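Local coordinates for hypothetical protein TTHA1785 (Thermus thermophilus, PDB 2EPG) that probably joins RNA ends as a GTP- and manganese-dependent ligase of the RtcB family, linking a 3'-phosphate or 2',3'-cyclic phosphate end to a 5'-hydroxyl end, at residues A[122-125]-A[126-129]; A[354-358]-A[359-363]; A[370-373]-A[374-377]. All coordinates share one frame; numbering follows the deposited sequence.

Contact 1. Residues A[122-125]-A[126-129]; sequences DLLP and RQKE
Q127 and L124 meet at the 3-10 turn that leads into helix 127-137, where the chain passes over from helix 120-123 at the surface of the protein. Two backbone bonds of i to i+3 spacing carry the turn: R126 N donates to L123 O at 2.8 Å, and Q127 N to L124 O at 3.1 Å. The second donor stands above the plane of the L124 carbonyl, 66° out of it. R126, at the N-cap position, sends its side chain away from the turn. Its CG is anti to its own carbonyl carbon (chi1 -47°), and the extended chain leads the guanidinium off to F324, a cation-pi partner, and to the carbonyl of V322, which accepts from NH2. Q127 takes another course. With its CG anti to the backbone N (chi1 179°) and the chain extended beyond, it carries its amide to the flank of L124, where Q127 OE1 comes 4.2 Å from L124 CD1. Both side chains also rest on L482 of strand 474-486, which places the turn against the C-terminal part of the fold. At the root of the Q127 side chain, CB lies 3.2 Å from L124 O, the same oxygen that accepts from its backbone N-H.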
ATOM      1  N   ASP A 122       2.664   6.767 -29.285  1.00 42.07           N
ATOM      2  CA  ASP A 122       2.918   5.394 -29.702  1.00 42.33           C
ATOM      3  C   ASP A 122       1.810   4.442 -29.308  1.00 42.28           C
ATOM      4  O   ASP A 122       1.573   3.437 -29.977  1.00 43.68           O
ATOM      5  CB  ASP A 122       4.206   4.877 -29.068  1.00 45.74           C
ATOM      6  CG  ASP A 122       5.421   5.680 -29.468  1.00 50.25           C
ATOM      7  OD1 ASP A 122       6.394   5.703 -28.673  1.00 51.94           O
ATOM      8  OD2 ASP A 122       5.413   6.272 -30.577  1.00 52.19           O
ATOM      9  N   LEU A 123       1.119   4.765 -28.227  1.00 41.03           N
ATOM     10  CA  LEU A 123       0.085   3.886 -27.699  1.00 40.33           C
ATOM     11  C   LEU A 123      -1.332   4.062 -28.229  1.00 39.45           C
ATOM     12  O   LEU A 123      -2.008   3.083 -28.556  1.00 39.47           O
ATOM     13  CB  LEU A 123       0.042   4.021 -26.179  1.00 40.91           C
ATOM     14  CG  LEU A 123      -0.848   2.989 -25.507  1.00 42.51           C
ATOM     15  CD1 LEU A 123       0.018   1.784 -25.207  1.00 45.41           C
ATOM     16  CD2 LEU A 123      -1.452   3.538 -24.228  1.00 43.07           C
ATOM     17  N   LEU A 124      -1.774   5.310 -28.287  1.00 36.83           N
ATOM     18  CA  LEU A 124      -3.112   5.652 -28.720  1.00 38.32           C
ATOM     19  C   LEU A 124      -3.657   4.865 -29.908  1.00 38.71           C
ATOM     20  O   LEU A 124      -4.772   4.355 -29.854  1.00 37.95           O
ATOM     21  CB  LEU A 124      -3.177   7.156 -28.995  1.00 38.41           C
ATOM     22  CG  LEU A 124      -4.195   7.951 -28.174  1.00 40.73           C
ATOM     23  CD1 LEU A 124      -4.244   7.427 -26.749  1.00 41.14           C
ATOM     24  CD2 LEU A 124      -3.821   9.425 -28.192  1.00 41.22           C
ATOM     25  N   PRO A 125      -2.881   4.744 -30.993  1.00 40.18           N
ATOM     26  CA  PRO A 125      -3.432   3.986 -32.126  1.00 40.58           C
ATOM     27  C   PRO A 125      -3.730   2.496 -31.881  1.00 41.04           C
ATOM     28  O   PRO A 125      -4.416   1.856 -32.686  1.00 39.60           O
ATOM     29  CB  PRO A 125      -2.410   4.234 -33.244  1.00 38.98           C
ATOM     30  CG  PRO A 125      -1.133   4.540 -32.510  1.00 41.52           C
ATOM     31  CD  PRO A 125      -1.584   5.360 -31.330  1.00 40.29           C
ATOM     32  N   ARG A 126      -3.236   1.948 -30.768  1.00 41.02           N
ATOM     33  CA  ARG A 126      -3.479   0.538 -30.442  1.00 41.00           C
ATOM     34  C   ARG A 126      -4.222   0.400 -29.116  1.00 40.46           C
ATOM     35  O   ARG A 126      -4.275  -0.679 -28.518  1.00 36.64           O
ATOM     36  CB  ARG A 126      -2.161  -0.228 -30.345  1.00 43.35           C
ATOM     37  CG  ARG A 126      -1.197   0.025 -31.486  1.00 45.72           C
ATOM     38  CD  ARG A 126      -0.128  -1.042 -31.492  1.00 47.38           C
ATOM     39  NE  ARG A 126       1.127  -0.565 -32.054  1.00 46.25           N
ATOM     40  CZ  ARG A 126       2.198  -1.331 -32.212  1.00 48.51           C
ATOM     41  NH1 ARG A 126       3.312  -0.825 -32.724  1.00 51.76           N
ATOM     42  NH2 ARG A 126       2.153  -2.607 -31.865  1.00 47.71           N
ATOM     43  N   GLN A 127      -4.785   1.511 -28.664  1.00 40.09           N
ATOM     44  CA  GLN A 127      -5.516   1.578 -27.409  1.00 41.03           C
ATOM     45  C   GLN A 127      -6.577   0.482 -27.258  1.00 41.40           C
ATOM     46  O   GLN A 127      -6.702  -0.150 -26.201  1.00 40.94           O
ATOM     47  CB  GLN A 127      -6.152   2.961 -27.294  1.00 41.50           C
ATOM     48  CG  GLN A 127      -6.965   3.176 -26.057  1.00 45.21           C
ATOM     49  CD  GLN A 127      -7.428   4.613 -25.917  1.00 44.88           C
ATOM     50  OE1 GLN A 127      -7.866   5.240 -26.884  1.00 43.54           O
ATOM     51  NE2 GLN A 127      -7.347   5.137 -24.704  1.00 45.26           N
ATOM     52  N   LYS A 128      -7.332   0.248 -28.322  1.00 40.32           N
ATOM     53  CA  LYS A 128      -8.379  -0.759 -28.296  1.00 40.27           C
ATOM     54  C   LYS A 128      -7.773  -2.153 -28.207  1.00 38.68           C
ATOM     55  O   LYS A 128      -8.156  -2.938 -27.353  1.00 37.87           O
ATOM     56  CB  LYS A 128      -9.259  -0.619 -29.546  1.00 42.09           C
ATOM     57  CG  LYS A 128     -10.593  -1.338 -29.480  1.00 44.71           C
ATOM     58  CD  LYS A 128     -10.488  -2.789 -29.948  1.00 48.34           C
ATOM     59  CE  LYS A 128     -11.878  -3.396 -30.143  1.00 50.30           C
ATOM     60  NZ  LYS A 128     -12.699  -2.507 -31.021  1.00 51.21           N
ATOM     61  N   GLU A 129      -6.822  -2.458 -29.085  1.00 39.54           N
ATOM     62  CA  GLU A 129      -6.169  -3.765 -29.074  1.00 39.76           C
ATOM     63  C   GLU A 129      -5.611  -4.103 -27.683  1.00 39.43           C
ATOM     64  O   GLU A 129      -5.775  -5.222 -27.197  1.00 40.28           O
ATOM     65  CB  GLU A 129      -5.017  -3.808 -30.084  1.00 40.88           C
ATOM     66  CG  GLU A 129      -5.408  -3.657 -31.549  1.00 45.38           C
ATOM     67  CD  GLU A 129      -5.999  -2.297 -31.852  1.00 46.63           C
ATOM     68  OE1 GLU A 129      -5.484  -1.290 -31.320  1.00 48.29           O
ATOM     69  OE2 GLU A 129      -6.972  -2.231 -32.629  1.00 49.44           O
TER

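Contact 2. Residues A[354-358]-A[359-363]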
ATOM      1  N   VAL A 354       5.767  -1.280  12.915  1.00 20.87           N
ATOM      2  CA  VAL A 354       4.956  -0.173  12.416  1.00 22.07           C
ATOM      3  C   VAL A 354       3.703  -0.624  11.675  1.00 24.14           C
ATOM      4  O   VAL A 354       3.802  -1.264  10.622  1.00 22.07           O
ATOM      5  CB  VAL A 354       5.779   0.726  11.463  1.00 23.24           C
ATOM      6  CG1 VAL A 354       4.954   1.964  11.051  1.00 22.80           C
ATOM      7  CG2 VAL A 354       7.079   1.137  12.143  1.00 22.19           C
ATOM      8  N   HIS A 355       2.537  -0.278  12.235  1.00 24.20           N
ATOM      9  CA  HIS A 355       1.249  -0.610  11.641  1.00 24.09           C
ATOM     10  C   HIS A 355       0.900   0.542  10.701  1.00 25.51           C
ATOM     11  O   HIS A 355       0.947   1.726  11.088  1.00 24.72           O
ATOM     12  CB  HIS A 355       0.122  -0.693  12.690  1.00 26.51           C
ATOM     13  CG  HIS A 355       0.219  -1.853  13.635  1.00 27.90           C
ATOM     14  ND1 HIS A 355       1.127  -1.902  14.673  1.00 27.46           N
ATOM     15  CD2 HIS A 355      -0.524  -2.985  13.727  1.00 26.73           C
ATOM     16  CE1 HIS A 355       0.934  -3.012  15.368  1.00 30.50           C
ATOM     17  NE2 HIS A 355      -0.062  -3.685  14.816  1.00 27.17           N
ATOM     18  N   ARG A 356       0.540   0.193   9.476  1.00 23.03           N
ATOM     19  CA  ARG A 356       0.164   1.186   8.488  1.00 24.29           C
ATOM     20  C   ARG A 356      -1.067   0.669   7.792  1.00 23.49           C
ATOM     21  O   ARG A 356      -1.009  -0.350   7.115  1.00 24.25           O
ATOM     22  CB  ARG A 356       1.283   1.401   7.447  1.00 20.84           C
ATOM     23  CG  ARG A 356       2.595   2.013   7.986  1.00 22.70           C
ATOM     24  CD  ARG A 356       3.490   2.533   6.837  1.00 22.01           C
ATOM     25  NE  ARG A 356       4.744   3.121   7.306  1.00 24.33           N
ATOM     26  CZ  ARG A 356       5.864   2.435   7.534  1.00 23.34           C
ATOM     27  NH1 ARG A 356       6.948   3.063   7.967  1.00 21.48           N
ATOM     28  NH2 ARG A 356       5.911   1.121   7.332  1.00 24.81           N
ATOM     29  N   LYS A 357      -2.186   1.353   7.983  1.00 25.15           N
ATOM     30  CA  LYS A 357      -3.431   0.971   7.331  1.00 27.44           C
ATOM     31  C   LYS A 357      -3.798   2.161   6.480  1.00 26.33           C
ATOM     32  O   LYS A 357      -4.095   3.235   7.013  1.00 26.41           O
ATOM     33  CB  LYS A 357      -4.559   0.719   8.337  1.00 28.49           C
ATOM     34  CG  LYS A 357      -5.776   0.062   7.669  1.00 32.18           C
ATOM     35  CD  LYS A 357      -7.111   0.360   8.346  1.00 33.19           C
ATOM     36  CE  LYS A 357      -7.096   0.114   9.830  1.00 32.27           C
ATOM     37  NZ  LYS A 357      -8.460   0.139  10.421  1.00 33.51           N
ATOM     38  N   GLY A 358      -3.780   1.979   5.166  1.00 27.09           N
ATOM     39  CA  GLY A 358      -4.097   3.083   4.273  1.00 27.83           C
ATOM     40  C   GLY A 358      -3.054   4.185   4.376  1.00 29.71           C
ATOM     41  O   GLY A 358      -3.378   5.370   4.447  1.00 29.99           O
ATOM     42  N   ALA A 359      -1.794   3.783   4.421  1.00 27.37           N
ATOM     43  CA  ALA A 359      -0.681   4.719   4.500  1.00 27.88           C
ATOM     44  C   ALA A 359       0.488   3.927   3.953  1.00 28.07           C
ATOM     45  O   ALA A 359       0.463   2.689   3.943  1.00 27.40           O
ATOM     46  CB  ALA A 359      -0.422   5.142   5.941  1.00 24.23           C
ATOM     47  N   THR A 360       1.502   4.636   3.487  1.00 28.35           N
ATOM     48  CA  THR A 360       2.655   4.000   2.874  1.00 26.69           C
ATOM     49  C   THR A 360       3.947   4.199   3.606  1.00 26.48           C
ATOM     50  O   THR A 360       4.098   5.150   4.364  1.00 27.36           O
ATOM     51  CB  THR A 360       2.897   4.557   1.449  1.00 28.15           C
ATOM     52  OG1 THR A 360       2.977   5.992   1.510  1.00 25.25           O
ATOM     53  CG2 THR A 360       1.777   4.149   0.504  1.00 24.58           C
ATOM     54  N   ARG A 361       4.880   3.282   3.369  1.00 25.84           N
ATOM     55  CA  ARG A 361       6.212   3.402   3.921  1.00 25.01           C
ATOM     56  C   ARG A 361       6.759   4.419   2.933  1.00 22.90           C
ATOM     57  O   ARG A 361       6.428   4.370   1.749  1.00 21.13           O
ATOM     58  CB  ARG A 361       7.009   2.099   3.800  1.00 24.45           C
ATOM     59  CG  ARG A 361       8.321   2.138   4.561  1.00 25.28           C
ATOM     60  CD  ARG A 361       9.224   0.950   4.227  1.00 28.42           C
ATOM     61  NE  ARG A 361       9.773   1.045   2.880  1.00 28.19           N
ATOM     62  CZ  ARG A 361      10.684   0.207   2.390  1.00 31.24           C
ATOM     63  NH1 ARG A 361      11.142   0.359   1.153  1.00 30.00           N
ATOM     64  NH2 ARG A 361      11.134  -0.790   3.135  1.00 28.67           N
ATOM     65  N   ALA A 362       7.591   5.332   3.404  1.00 23.05           N
ATOM     66  CA  ALA A 362       8.108   6.368   2.520  1.00 23.32           C
ATOM     67  C   ALA A 362       9.492   6.792   2.966  1.00 24.37           C
ATOM     68  O   ALA A 362       9.686   7.919   3.448  1.00 22.19           O
ATOM     69  CB  ALA A 362       7.154   7.558   2.535  1.00 23.74           C
ATOM     70  N   PHE A 363      10.447   5.874   2.822  1.00 23.62           N
ATOM     71  CA  PHE A 363      11.814   6.143   3.209  1.00 25.43           C
ATOM     72  C   PHE A 363      12.450   7.276   2.400  1.00 26.10           C
ATOM     73  O   PHE A 363      12.104   7.516   1.225  1.00 24.73           O
ATOM     74  CB  PHE A 363      12.638   4.858   3.127  1.00 26.92           C
ATOM     75  CG  PHE A 363      12.350   3.885   4.249  1.00 27.92           C
ATOM     76  CD1 PHE A 363      12.877   2.598   4.225  1.00 27.83           C
ATOM     77  CD2 PHE A 363      11.531   4.258   5.319  1.00 29.84           C
ATOM     78  CE1 PHE A 363      12.596   1.695   5.248  1.00 30.83           C
ATOM     79  CE2 PHE A 363      11.238   3.366   6.356  1.00 30.29           C
ATOM     80  CZ  PHE A 363      11.772   2.076   6.321  1.00 31.35           C
TER
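R356 lies lengthwise over the backbone of the residues that follow it, at the turn through G358 that connects strand 350-357 with the short strand 360-361 in the buried interior of the RtcB fold. In the first shell, its CB is 3.8 Å from A359 O, its CD passes T360 O at 3.7 Å, and its guanidinium settles on R361. The CA of R361 sits 3.7 Å above one guanidinium face, over its centre, while CG1 of V354 covers the opposite face at the same height, so that the group is sandwiched between them. An extended chain from CG to NE lets R356 reach along the outgoing chain as far as R361. R361 brings only its aliphatic part to this face: its chain bends at chi3 (71°), and the two guanidinium planes stand 89° apart, with R361 NE 5.9 Å from R356 NH2. Further out, polar partners fix the orientation of the R356 group: E345 forms a salt bridge with NH2, while S407 OG and F405 O are bonded to NE and NH1. N340, predicted to bind GMP, accepts from the backbone N of G358, whose positive phi (65°) turns the chain. T360 packs beside H339, a predicted manganese ligand. On the far side of R361, its CD lies 3.5 Å above the ring plane of F363, offset toward the rim.

Contact 3. Residues A[370-373]-A[374-377]; sequences VPEE and YRRV
Two consecutive beta turns, 371-374 of type I and then 374-377, shape the loop between strands 360-361 and 380-383, and R375 folds its side chain back onto the main chain five residues earlier. The guanidinium takes hold of V370 O side-on: NE donates at 3.1 Å and NH1 at 2.9 Å, both to this one oxygen, which lies 10° out of the guanidinium plane. The two donors are tilted only about 20° from the carbonyl plane, although neither N-H points straight at the acceptor. CG stands anti to the backbone N (chi1 -164°), and a bend at chi3 brings the planar group round to the carbonyl. One guanidinium face is covered by the CA of E372, 3.8 Å above the plane and offset toward the rim. The carboxylate of E372 is close without touching.

Next to this grip, P371 O closes the first turn by receiving the N-H of Y374 at 2.8 Å, from above its carbonyl plane, and takes a weak bond from R375 N; E372 O also accepts weakly from R375 N. Y374 extends the turn inward. Its CB packs against V370 CG1 at 3.8 Å, the two side chains crossing at about a right angle, and its CD1 approaches the CB of P371. The ring continues to an edge-to-face meeting with F234 of helix 228-234, and its hydroxyl is hydrogen-bonded to L334 O. V377 N closes the second turn on Y374 O at 2.9 Å; beside it a water donates to E373 O and accepts weakly from R376 N. The carboxylate of E373 pairs with R179.

Two donors on one carbonyl fix the rotation of the R375 group and tie it to the residue before the first turn, and the nearby positive charge would probably polarise the V370 peptide.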
ATOM      1  N   VAL A 370      16.472   1.652   0.396  1.00 36.89           N
ATOM      2  CA  VAL A 370      16.008   2.242  -0.857  1.00 36.05           C
ATOM      3  C   VAL A 370      16.957   1.864  -1.983  1.00 36.93           C
ATOM      4  O   VAL A 370      18.177   1.944  -1.830  1.00 38.24           O
ATOM      5  CB  VAL A 370      15.925   3.794  -0.764  1.00 33.98           C
ATOM      6  CG1 VAL A 370      15.624   4.396  -2.130  1.00 32.62           C
ATOM      7  CG2 VAL A 370      14.845   4.193   0.223  1.00 33.53           C
ATOM      8  N   PRO A 371      16.414   1.429  -3.132  1.00 36.78           N
ATOM      9  CA  PRO A 371      17.295   1.060  -4.242  1.00 37.15           C
ATOM     10  C   PRO A 371      18.282   2.186  -4.524  1.00 38.66           C
ATOM     11  O   PRO A 371      17.911   3.365  -4.544  1.00 36.79           O
ATOM     12  CB  PRO A 371      16.323   0.844  -5.395  1.00 36.02           C
ATOM     13  CG  PRO A 371      15.126   0.301  -4.712  1.00 36.95           C
ATOM     14  CD  PRO A 371      15.007   1.170  -3.471  1.00 37.21           C
ATOM     15  N   GLU A 372      19.534   1.805  -4.751  1.00 40.03           N
ATOM     16  CA  GLU A 372      20.615   2.741  -5.022  1.00 40.99           C
ATOM     17  C   GLU A 372      20.253   3.743  -6.105  1.00 39.79           C
ATOM     18  O   GLU A 372      20.630   4.916  -6.035  1.00 38.64           O
ATOM     19  CB  GLU A 372      21.859   1.962  -5.447  1.00 45.39           C
ATOM     20  CG  GLU A 372      23.127   2.761  -5.424  1.00 50.41           C
ATOM     21  CD  GLU A 372      24.338   1.915  -5.775  1.00 55.10           C
ATOM     22  OE1 GLU A 372      24.417   0.755  -5.289  1.00 57.03           O
ATOM     23  OE2 GLU A 372      25.210   2.418  -6.522  1.00 57.13           O
ATOM     24  N   GLU A 373      19.529   3.273  -7.114  1.00 37.80           N
ATOM     25  CA  GLU A 373      19.121   4.126  -8.223  1.00 36.45           C
ATOM     26  C   GLU A 373      18.316   5.332  -7.749  1.00 34.68           C
ATOM     27  O   GLU A 373      18.324   6.391  -8.384  1.00 33.31           O
ATOM     28  CB  GLU A 373      18.241   3.350  -9.216  1.00 38.81           C
ATOM     29  CG  GLU A 373      18.924   2.275 -10.043  1.00 40.83           C
ATOM     30  CD  GLU A 373      19.048   0.938  -9.330  1.00 42.63           C
ATOM     31  OE1 GLU A 373      19.227  -0.082 -10.035  1.00 45.20           O
ATOM     32  OE2 GLU A 373      18.979   0.898  -8.083  1.00 41.50           O
ATOM     33  N   TYR A 374      17.614   5.152  -6.636  1.00 32.56           N
ATOM     34  CA  TYR A 374      16.728   6.174  -6.081  1.00 32.10           C
ATOM     35  C   TYR A 374      17.203   6.770  -4.768  1.00 31.28           C
ATOM     36  O   TYR A 374      16.604   7.722  -4.277  1.00 31.02           O
ATOM     37  CB  TYR A 374      15.360   5.549  -5.787  1.00 29.44           C
ATOM     38  CG  TYR A 374      14.721   4.776  -6.924  1.00 28.58           C
ATOM     39  CD1 TYR A 374      13.783   3.774  -6.656  1.00 27.00           C
ATOM     40  CD2 TYR A 374      14.981   5.098  -8.258  1.00 26.76           C
ATOM     41  CE1 TYR A 374      13.114   3.126  -7.678  1.00 24.49           C
ATOM     42  CE2 TYR A 374      14.315   4.451  -9.296  1.00 26.57           C
ATOM     43  CZ  TYR A 374      13.378   3.469  -8.994  1.00 25.37           C
ATOM     44  OH  TYR A 374      12.684   2.851  -9.993  1.00 22.16           O
ATOM     45  N   ARG A 375      18.249   6.186  -4.197  1.00 31.16           N
ATOM     46  CA  ARG A 375      18.741   6.579  -2.895  1.00 31.37           C
ATOM     47  C   ARG A 375      19.006   8.065  -2.694  1.00 32.81           C
ATOM     48  O   ARG A 375      18.793   8.587  -1.600  1.00 31.27           O
ATOM     49  CB  ARG A 375      19.976   5.738  -2.534  1.00 31.62           C
ATOM     50  CG  ARG A 375      20.336   5.784  -1.042  1.00 30.59           C
ATOM     51  CD  ARG A 375      21.312   4.678  -0.656  1.00 34.95           C
ATOM     52  NE  ARG A 375      20.774   3.348  -0.959  1.00 35.97           N
ATOM     53  CZ  ARG A 375      21.517   2.265  -1.194  1.00 38.10           C
ATOM     54  NH1 ARG A 375      20.934   1.103  -1.462  1.00 37.79           N
ATOM     55  NH2 ARG A 375      22.841   2.338  -1.172  1.00 37.84           N
ATOM     56  N   ARG A 376      19.447   8.755  -3.741  1.00 33.82           N
ATOM     57  CA  ARG A 376      19.705  10.182  -3.612  1.00 36.67           C
ATOM     58  C   ARG A 376      18.434  11.006  -3.504  1.00 34.04           C
ATOM     59  O   ARG A 376      18.436  12.056  -2.876  1.00 35.25           O
ATOM     60  CB  ARG A 376      20.518  10.709  -4.808  1.00 40.76           C
ATOM     61  CG  ARG A 376      21.938  10.186  -4.874  1.00 47.95           C
ATOM     62  CD  ARG A 376      22.649  10.623  -6.150  1.00 54.16           C
ATOM     63  NE  ARG A 376      23.937   9.942  -6.277  1.00 60.42           N
ATOM     64  CZ  ARG A 376      24.686   9.930  -7.379  1.00 63.06           C
ATOM     65  NH1 ARG A 376      25.848   9.276  -7.387  1.00 64.10           N
ATOM     66  NH2 ARG A 376      24.279  10.566  -8.473  1.00 63.51           N
ATOM     67  N   VAL A 377      17.345  10.545  -4.107  1.00 31.55           N
ATOM     68  CA  VAL A 377      16.117  11.333  -4.080  1.00 30.23           C
ATOM     69  C   VAL A 377      15.018  10.831  -3.159  1.00 28.37           C
ATOM     70  O   VAL A 377      14.065  11.556  -2.896  1.00 26.84           O
ATOM     71  CB  VAL A 377      15.520  11.476  -5.502  1.00 32.25           C
ATOM     72  CG1 VAL A 377      16.547  12.077  -6.436  1.00 32.74           C
ATOM     73  CG2 VAL A 377      15.050  10.116  -6.007  1.00 31.72           C
TER
HETATM   74  O   HOH W   1      18.777   8.755  -6.749  1.00 31.64           O

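How the contacts relate
Contact 1 comes first along the chain, turning helix 120-123 into helix 127-137 at the periphery. More than 220 residues later, contact 2 turns strand 350-357 into strand 360-361 near the centre of the molecule, and contact 3 follows within the loop that leads on to strand 380-383. The three lie in series; none encloses or crosses another. Contact 1 stands apart, its centre about 36 Å from that of contact 2 and about 33 Å from that of contact 3. Contacts 2 and 3 touch, F363 CB packing on V370 CG2 at 3.7 Å, which joins the buried strand connection to the more exposed loop beside helix 228-234.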